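Local coordinates for alpha-toxin (Clostridium novyi, PDB 2VK9), which is a large clostridial toxin of the TcdA/TcdB family, represented here by its catalytic domain, which belongs to the GT-A clan, at residues G106-L114 and N227-G235; L285-L293 and L512-S523. All coordinates share one frame; numbering follows the deposited sequence.

Interaction 1 comes first along the chain and is complete before interaction 2 begins; their centres lie about 20 Å apart. The first segment of each follows a strand of the mixed sheet. Segment 106-114 follows strand 99-103, and segment 285-293 follows strand 280-283, its parallel neighbour. Helix 111-123 joins the two sites. Its first turn takes part in interaction 1, while Y116, M119 and W120 further along meet residues of interaction 2. The sites also touch directly, with Q112 CB 3.5 Å from D519 OD2. Together they tie helix 217-234 and the late segment 512-523 to the loops that leave strands 99-103 and 280-283.

Interaction 1: G106-L114 and N227-G235; sequences GGPISDQSL and NNNKMIAIG
P108 lies on one side of the amide plane of N227, its ring offset from the amide and running alongside it. N227 OD1 is 3.4 Å from P108 CB. N227 ND2 is 3.5 Å from P108 CD on the same side. ND2 also donates a hydrogen bond to L138 O, which helps fix the turn of the amide. The other flat group is the carboxylate of D111. K230 NZ meets D111 OD1 nearly along the C-O axis, at 2.6 Å, in a salt bridge.

K230 crosses from helix 217-234 as an extended chain. Its CG is anti to the backbone N (chi1 -162°), and this carries the amine to the start of helix 111-123. There K230 NZ also donates to I109 O, at 2.8 Å, from a position tilted 35° out of the carbonyl plane. On the way, K230 CD passes 3.8 Å from I109 CG2. That methyl also rests on M231 SD. L114 CD1 crosses K230 at CE, and L114 CD2 meets I234 CG2. I109 and I234 both reach L131 of strand 128-133.

The contact joins the loop after strand 99-103 to the last turns of helix 217-234. One ammonium group is shared by a peptide oxygen and a carboxylate, so K230 spans the loop and the new helix. The aspartate is exposed, so solvent probably weakens the charge attraction.

Interaction 2: L285-L293 and L512-S523; sequences LDFLPGVNL and LYFSKTHDEFKS
F514, D286 and F287 have the most surface buried here. F514 pairs with L288 in a single antiparallel beta bridge, a hydrogen-bonded pair; D286 and F287 come just before L288. D286 ends the Asp-x-Asp sequence that is a hallmark of the GT-A fold. In the bridge L288 N donates to F514 O at 2.9 Å, and F514 N donates back to L288 O at 2.7 Å.

A chi1 of -176° swings the F514 ring away from its own backbone N, beside the carbonyl carbon and against V291. V291 CG1 makes a CH-pi contact over one face of the F514 ring, 4.1 Å from the centroid. K516 N lies over the opposite face. F315 of helix 307-321 meets the same ring from outside the two segments.

The F287 ring carries S515 CB over one face, 3.8 Å from its centroid. The side chain of E520 comes to the edge, its carboxylate plane perpendicular to the ring. Y513 lies alongside F287 and points the same way. Their planes are 14° apart, but the rings are slid so far that they barely overlap. L375 of strand 371-376 also touches F287.

D286 lies against helix 518-523, reaching D519, E520 and S523, and is gripped at two points. S523 OG donates to D286 OD2 on the syn side, 32° out of the carboxylate plane, although S523 is poorly ordered. The backbone oxygen of D286 is taken by T517, the N-cap residue. T517 OG1 donates to D286 O nearly along the C=O axis and accepts a weak capping bond from E520 N at 3.3 Å.

Interaction 1: G106-L114 and N227-G235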
loop_
_atom_site.group_PDB
_atom_site.type_symbol
_atom_site.label_atom_id
_atom_site.label_comp_id
_atom_site.label_asym_id
_atom_site.label_seq_id
_atom_site.Cartn_x
_atom_site.Cartn_y
_atom_site.Cartn_z
ATOM N N GLY A 106 3.739 13.825 -9.152
ATOM C CA GLY A 106 2.566 14.330 -9.881
ATOM C C GLY A 106 2.033 15.732 -9.585
ATOM O O GLY A 106 0.963 16.105 -10.086
ATOM N N GLY A 107 2.768 16.510 -8.793
ATOM C CA GLY A 107 2.332 17.854 -8.429
ATOM C C GLY A 107 3.249 18.516 -7.419
ATOM O O GLY A 107 4.285 17.961 -7.059
ATOM N N PRO A 108 2.885 19.723 -6.958
ATOM C CA PRO A 108 3.743 20.420 -5.998
ATOM C C PRO A 108 3.740 19.723 -4.640
ATOM O O PRO A 108 2.705 19.213 -4.202
ATOM C CB PRO A 108 3.087 21.792 -5.882
ATOM C CG PRO A 108 1.642 21.538 -6.212
ATOM C CD PRO A 108 1.674 20.497 -7.286
ATOM N N ILE A 109 4.895 19.683 -3.988
ATOM C CA ILE A 109 4.957 19.151 -2.633
ATOM C C ILE A 109 4.482 20.262 -1.674
ATOM O O ILE A 109 4.622 21.452 -1.982
ATOM C CB ILE A 109 6.370 18.587 -2.312
ATOM C CG1 ILE A 109 6.348 17.736 -1.044
ATOM C CG2 ILE A 109 7.417 19.690 -2.241
ATOM C CD1 ILE A 109 7.616 16.905 -0.831
ATOM N N SER A 110 3.878 19.879 -0.548
ATOM C CA SER A 110 3.395 20.859 0.421
ATOM C C SER A 110 4.524 21.256 1.356
ATOM O O SER A 110 5.546 20.567 1.435
ATOM C CB SER A 110 2.213 20.312 1.214
ATOM O OG SER A 110 2.649 19.411 2.206
ATOM N N ASP A 111 4.340 22.373 2.055
ATOM C CA ASP A 111 5.351 22.870 2.977
ATOM C C ASP A 111 5.418 22.054 4.260
ATOM O O ASP A 111 6.470 21.977 4.886
ATOM C CB ASP A 111 5.122 24.351 3.288
ATOM C CG ASP A 111 5.458 25.261 2.107
ATOM O OD1 ASP A 111 5.887 24.742 1.046
ATOM O OD2 ASP A 111 5.302 26.496 2.245
ATOM N N GLN A 112 4.306 21.438 4.654
ATOM C CA GLN A 112 4.324 20.540 5.804
ATOM C C GLN A 112 5.223 19.344 5.527
ATOM O O GLN A 112 5.998 18.940 6.395
ATOM C CB GLN A 112 2.925 20.057 6.174
ATOM C CG GLN A 112 2.074 21.084 6.886
ATOM C CD GLN A 112 1.280 21.973 5.922
ATOM O OE1 GLN A 112 1.536 22.014 4.703
ATOM N NE2 GLN A 112 0.302 22.696 6.474
ATOM N N SER A 113 5.121 18.792 4.314
ATOM C CA SER A 113 5.965 17.668 3.902
ATOM C C SER A 113 7.443 18.004 3.989
ATOM O O SER A 113 8.234 17.142 4.362
ATOM C CB SER A 113 5.631 17.202 2.488
ATOM O OG SER A 113 4.320 16.674 2.413
ATOM N N LEU A 114 7.812 19.244 3.651
ATOM C CA LEU A 114 9.201 19.705 3.783
ATOM C C LEU A 114 9.668 19.720 5.234
ATOM O O LEU A 114 10.852 19.526 5.509
ATOM C CB LEU A 114 9.401 21.096 3.183
ATOM C CG LEU A 114 9.152 21.329 1.704
ATOM C CD1 LEU A 114 9.644 22.669 1.303
ATOM C CD2 LEU A 114 9.829 20.309 0.879
ATOM N N ASN A 227 6.721 23.732 -9.714
ATOM C CA ASN A 227 6.782 22.370 -9.199
ATOM C C ASN A 227 8.198 21.775 -9.222
ATOM O O ASN A 227 8.654 21.216 -8.230
ATOM C CB ASN A 227 5.826 21.460 -9.972
ATOM C CG ASN A 227 4.353 21.772 -9.708
ATOM O OD1 ASN A 227 4.017 22.724 -9.004
ATOM N ND2 ASN A 227 3.468 20.957 -10.280
ATOM N N ASN A 228 8.896 21.911 -10.345
ATOM C CA ASN A 228 10.235 21.359 -10.457
ATOM C C ASN A 228 11.292 22.075 -9.613
ATOM O O ASN A 228 12.121 21.426 -8.963
ATOM C CB ASN A 228 10.677 21.255 -11.919
ATOM C CG ASN A 228 11.815 20.272 -12.106
ATOM O OD1 ASN A 228 11.855 19.216 -11.471
ATOM N ND2 ASN A 228 12.756 20.617 -12.958
ATOM N N ASN A 229 11.259 23.402 -9.607
ATOM C CA ASN A 229 12.211 24.179 -8.810
ATOM C C ASN A 229 12.126 23.858 -7.323
ATOM O O ASN A 229 13.139 23.865 -6.616
ATOM C CB ASN A 229 12.013 25.682 -9.016
ATOM C CG ASN A 229 12.438 26.151 -10.386
ATOM O OD1 ASN A 229 13.117 25.443 -11.133
ATOM N ND2 ASN A 229 12.032 27.356 -10.729
ATOM N N LYS A 230 10.919 23.581 -6.850
ATOM C CA LYS A 230 10.750 23.240 -5.467
ATOM C C LYS A 230 11.423 21.897 -5.182
ATOM O O LYS A 230 12.136 21.759 -4.194
ATOM C CB LYS A 230 9.267 23.229 -5.095
ATOM C CG LYS A 230 9.038 23.302 -3.606
ATOM C CD LYS A 230 7.579 23.362 -3.250
ATOM C CE LYS A 230 7.448 23.665 -1.769
ATOM N NZ LYS A 230 6.042 23.751 -1.330
ATOM N N MET A 231 11.219 20.924 -6.068
ATOM C CA MET A 231 11.849 19.621 -5.934
ATOM C C MET A 231 13.381 19.706 -6.020
ATOM O O MET A 231 14.080 19.038 -5.251
ATOM C CB MET A 231 11.286 18.644 -6.963
ATOM C CG MET A 231 9.764 18.509 -6.955
ATOM S SD MET A 231 9.042 18.111 -5.340
ATOM C CE MET A 231 9.414 16.368 -5.172
ATOM N N ILE A 232 13.900 20.529 -6.932
ATOM C CA ILE A 232 15.349 20.790 -6.996
ATOM C C ILE A 232 15.885 21.343 -5.689
ATOM O O ILE A 232 16.958 20.956 -5.246
ATOM C CB ILE A 232 15.756 21.751 -8.143
ATOM C CG1 ILE A 232 15.640 21.057 -9.497
ATOM C CG2 ILE A 232 17.192 22.208 -7.987
ATOM C CD1 ILE A 232 15.320 22.011 -10.629
ATOM N N ALA A 233 15.123 22.237 -5.072
ATOM C CA ALA A 233 15.539 22.916 -3.851
ATOM C C ALA A 233 15.657 21.985 -2.652
ATOM O O ALA A 233 16.445 22.253 -1.743
ATOM C CB ALA A 233 14.590 24.046 -3.535
ATOM N N ILE A 234 14.869 20.912 -2.632
ATOM C CA ILE A 234 14.914 19.945 -1.525
ATOM C C ILE A 234 15.862 18.797 -1.846
ATOM O O ILE A 234 16.149 17.962 -0.996
ATOM C CB ILE A 234 13.517 19.392 -1.161
ATOM C CG1 ILE A 234 12.863 18.756 -2.388
ATOM C CG2 ILE A 234 12.652 20.488 -0.618
ATOM C CD1 ILE A 234 11.449 18.309 -2.172
ATOM N N GLY A 235 16.346 18.777 -3.082
ATOM C CA GLY A 235 17.333 17.805 -3.524
ATOM C C GLY A 235 16.677 16.481 -3.798
ATOM O O GLY A 235 17.211 15.441 -3.447
#

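Interaction 2: L285-L293 and L512-S523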
loop_
_atom_site.group_PDB
_atom_site.type_symbol
_atom_site.label_atom_id
_atom_site.label_comp_id
_atom_site.label_asym_id
_atom_site.label_seq_id
_atom_site.Cartn_x
_atom_site.Cartn_y
_atom_site.Cartn_z
ATOM N N LEU A 285 5.330 10.366 3.589
ATOM C CA LEU A 285 5.594 11.721 4.099
ATOM C C LEU A 285 4.615 12.237 5.186
ATOM O O LEU A 285 4.828 13.304 5.770
ATOM C CB LEU A 285 5.709 12.712 2.942
ATOM C CG LEU A 285 7.090 12.766 2.291
ATOM C CD1 LEU A 285 7.021 13.264 0.854
ATOM C CD2 LEU A 285 8.031 13.623 3.122
ATOM N N ASP A 286 3.562 11.474 5.466
ATOM C CA ASP A 286 2.645 11.786 6.561
ATOM C C ASP A 286 3.135 11.296 7.909
ATOM O O ASP A 286 2.627 11.715 8.932
ATOM C CB ASP A 286 1.293 11.150 6.289
ATOM C CG ASP A 286 0.586 11.794 5.135
ATOM O OD1 ASP A 286 1.018 12.902 4.723
ATOM O OD2 ASP A 286 -0.400 11.198 4.647
ATOM N N PHE A 287 4.098 10.385 7.909
ATOM C CA PHE A 287 4.616 9.841 9.148
ATOM C C PHE A 287 5.842 10.618 9.565
ATOM O O PHE A 287 6.425 11.350 8.767
ATOM C CB PHE A 287 4.957 8.365 8.988
ATOM C CG PHE A 287 3.753 7.464 8.867
ATOM C CD1 PHE A 287 2.471 7.985 8.678
ATOM C CD2 PHE A 287 3.907 6.085 8.915
ATOM C CE1 PHE A 287 1.363 7.141 8.557
ATOM C CE2 PHE A 287 2.803 5.236 8.791
ATOM C CZ PHE A 287 1.532 5.764 8.611
ATOM N N LEU A 288 6.218 10.468 10.826
ATOM C CA LEU A 288 7.357 11.163 11.377
ATOM C C LEU A 288 8.146 10.144 12.147
ATOM O O LEU A 288 7.635 9.059 12.408
ATOM C CB LEU A 288 6.887 12.282 12.299
ATOM C CG LEU A 288 6.395 13.549 11.596
ATOM C CD1 LEU A 288 5.655 14.449 12.556
ATOM C CD2 LEU A 288 7.549 14.302 10.975
ATOM N N PRO A 289 9.410 10.455 12.478
ATOM C CA PRO A 289 10.178 9.560 13.335
ATOM C C PRO A 289 9.436 9.184 14.611
ATOM O O PRO A 289 8.622 9.963 15.099
ATOM C CB PRO A 289 11.443 10.359 13.662
ATOM C CG PRO A 289 11.255 11.702 13.077
ATOM C CD PRO A 289 10.209 11.605 12.033
ATOM N N GLY A 290 9.717 7.990 15.124
ATOM C CA GLY A 290 9.035 7.462 16.302
ATOM C C GLY A 290 9.233 8.287 17.557
ATOM O O GLY A 290 10.350 8.701 17.865
ATOM N N VAL A 291 8.139 8.537 18.272
ATOM C CA VAL A 291 8.189 9.270 19.538
ATOM C C VAL A 291 8.112 8.315 20.723
ATOM O O VAL A 291 7.380 7.319 20.696
ATOM C CB VAL A 291 7.082 10.359 19.663
ATOM C CG1 VAL A 291 7.097 11.309 18.466
ATOM C CG2 VAL A 291 5.724 9.732 19.798
ATOM N N ASN A 292 8.873 8.638 21.759
ATOM C CA ASN A 292 8.910 7.853 22.980
ATOM C C ASN A 292 7.684 8.103 23.874
ATOM O O ASN A 292 7.793 8.749 24.919
ATOM C CB ASN A 292 10.187 8.200 23.735
ATOM C CG ASN A 292 10.660 7.086 24.619
ATOM O OD1 ASN A 292 9.861 6.385 25.244
ATOM N ND2 ASN A 292 11.975 6.912 24.686
ATOM N N LEU A 293 6.523 7.588 23.470
ATOM C CA LEU A 293 5.271 7.826 24.196
ATOM C C LEU A 293 5.222 7.249 25.617
ATOM O O LEU A 293 4.477 7.757 26.463
ATOM C CB LEU A 293 4.069 7.330 23.391
ATOM C CG LEU A 293 3.627 8.177 22.190
ATOM C CD1 LEU A 293 2.506 7.494 21.422
ATOM C CD2 LEU A 293 3.232 9.605 22.586
ATOM N N LEU A 512 9.524 2.752 15.487
ATOM C CA LEU A 512 10.148 3.038 14.205
ATOM C C LEU A 512 9.472 4.179 13.449
ATOM O O LEU A 512 10.075 4.784 12.577
ATOM C CB LEU A 512 10.152 1.772 13.349
ATOM C CG LEU A 512 11.399 0.895 13.157
ATOM C CD1 LEU A 512 12.475 1.056 14.229
ATOM C CD2 LEU A 512 10.969 -0.559 13.024
ATOM N N TYR A 513 8.221 4.474 13.781
ATOM C CA TYR A 513 7.495 5.546 13.111
ATOM C C TYR A 513 6.393 6.091 14.007
ATOM O O TYR A 513 5.866 5.380 14.869
ATOM C CB TYR A 513 6.888 5.057 11.789
ATOM C CG TYR A 513 5.775 4.063 12.008
ATOM C CD1 TYR A 513 6.060 2.716 12.218
ATOM C CD2 TYR A 513 4.439 4.472 12.038
ATOM C CE1 TYR A 513 5.056 1.802 12.440
ATOM C CE2 TYR A 513 3.421 3.556 12.262
ATOM C CZ TYR A 513 3.742 2.221 12.462
ATOM O OH TYR A 513 2.761 1.289 12.686
ATOM N N PHE A 514 6.050 7.355 13.779
ATOM C CA PHE A 514 4.929 8.005 14.435
ATOM C C PHE A 514 3.892 8.350 13.373
ATOM O O PHE A 514 4.222 8.982 12.372
ATOM C CB PHE A 514 5.422 9.257 15.159
ATOM C CG PHE A 514 4.367 9.965 15.960
ATOM C CD1 PHE A 514 3.679 9.310 16.977
ATOM C CD2 PHE A 514 4.087 11.302 15.716
ATOM C CE1 PHE A 514 2.714 9.970 17.724
ATOM C CE2 PHE A 514 3.129 11.969 16.453
ATOM C CZ PHE A 514 2.440 11.303 17.465
ATOM N N SER A 515 2.648 7.929 13.587
ATOM C CA SER A 515 1.576 8.106 12.597
ATOM C C SER A 515 0.456 9.066 13.038
ATOM O O SER A 515 -0.495 9.307 12.290
ATOM C CB SER A 515 0.993 6.742 12.200
ATOM O OG SER A 515 0.409 6.092 13.314
ATOM N N LYS A 516 0.562 9.617 14.241
ATOM C CA LYS A 516 -0.485 10.498 14.746
ATOM C C LYS A 516 -0.135 11.955 14.448
ATOM O O LYS A 516 0.112 12.763 15.349
ATOM C CB LYS A 516 -0.733 10.267 16.242
ATOM C CG LYS A 516 -0.841 8.802 16.684
ATOM C CD LYS A 516 -1.829 7.993 15.837
ATOM C CE LYS A 516 -2.206 6.660 16.484
ATOM N NZ LYS A 516 -1.108 6.043 17.281
ATOM N N THR A 517 -0.103 12.278 13.163
ATOM C CA THR A 517 0.356 13.582 12.718
ATOM C C THR A 517 -0.781 14.304 12.027
ATOM O O THR A 517 -1.721 13.671 11.544
ATOM C CB THR A 517 1.517 13.446 11.733
ATOM O OG1 THR A 517 1.053 12.789 10.554
ATOM C CG2 THR A 517 2.635 12.632 12.338
ATOM N N HIS A 518 -0.687 15.625 11.969
ATOM C CA HIS A 518 -1.721 16.436 11.340
ATOM C C HIS A 518 -2.029 15.999 9.915
ATOM O O HIS A 518 -3.190 15.799 9.570
ATOM C CB HIS A 518 -1.342 17.916 11.369
ATOM C CG HIS A 518 -1.171 18.459 12.747
ATOM N ND1 HIS A 518 -0.586 19.679 12.996
ATOM C CD2 HIS A 518 -1.490 17.939 13.955
ATOM C CE1 HIS A 518 -0.566 19.895 14.299
ATOM N NE2 HIS A 518 -1.102 18.850 14.904
ATOM N N ASP A 519 -0.992 15.838 9.097
ATOM C CA ASP A 519 -1.180 15.457 7.704
ATOM C C ASP A 519 -1.760 14.048 7.570
ATOM O O ASP A 519 -2.394 13.734 6.573
ATOM C CB ASP A 519 0.126 15.599 6.910
ATOM C CG ASP A 519 0.436 17.048 6.519
ATOM O OD1 ASP A 519 0.179 17.970 7.325
ATOM O OD2 ASP A 519 0.956 17.265 5.402
ATOM N N GLU A 520 -1.561 13.206 8.577
ATOM C CA GLU A 520 -2.121 11.862 8.543
ATOM C C GLU A 520 -3.614 11.854 8.843
ATOM O O GLU A 520 -4.373 11.090 8.238
ATOM C CB GLU A 520 -1.410 10.952 9.527
ATOM C CG GLU A 520 -1.007 9.621 8.921
ATOM C CD GLU A 520 -2.175 8.740 8.524
ATOM O OE1 GLU A 520 -2.339 8.470 7.312
ATOM O OE2 GLU A 520 -2.916 8.310 9.429
ATOM N N PHE A 521 -4.026 12.692 9.791
ATOM C CA PHE A 521 -5.434 12.845 10.114
ATOM C C PHE A 521 -6.183 13.511 8.976
ATOM O O PHE A 521 -7.374 13.260 8.786
ATOM C CB PHE A 521 -5.618 13.640 11.404
ATOM C CG PHE A 521 -5.114 12.932 12.621
ATOM C CD1 PHE A 521 -4.392 13.614 13.582
ATOM C CD2 PHE A 521 -5.349 11.575 12.799
ATOM C CE1 PHE A 521 -3.918 12.959 14.711
ATOM C CE2 PHE A 521 -4.877 10.911 13.921
ATOM C CZ PHE A 521 -4.159 11.606 14.879
ATOM N N LYS A 522 -5.487 14.348 8.215
ATOM C CA LYS A 522 -6.096 15.001 7.073
ATOM C C LYS A 522 -6.330 14.005 5.938
ATOM O O LYS A 522 -7.285 14.136 5.179
ATOM C CB LYS A 522 -5.268 16.200 6.620
ATOM C CG LYS A 522 -6.110 17.264 5.946
ATOM C CD LYS A 522 -5.394 18.606 5.851
ATOM C CE LYS A 522 -6.294 19.640 5.148
ATOM N NZ LYS A 522 -5.577 20.924 4.879
ATOM N N SER A 523 -5.466 12.998 5.847
ATOM C CA SER A 523 -5.609 11.917 4.865
ATOM C C SER A 523 -6.758 10.954 5.178
ATOM O O SER A 523 -7.247 10.270 4.280
ATOM C CB SER A 523 -4.306 11.123 4.731
ATOM O OG SER A 523 -3.361 11.822 3.946
HETATM O O HOH W 1 3.144 15.516 4.704
#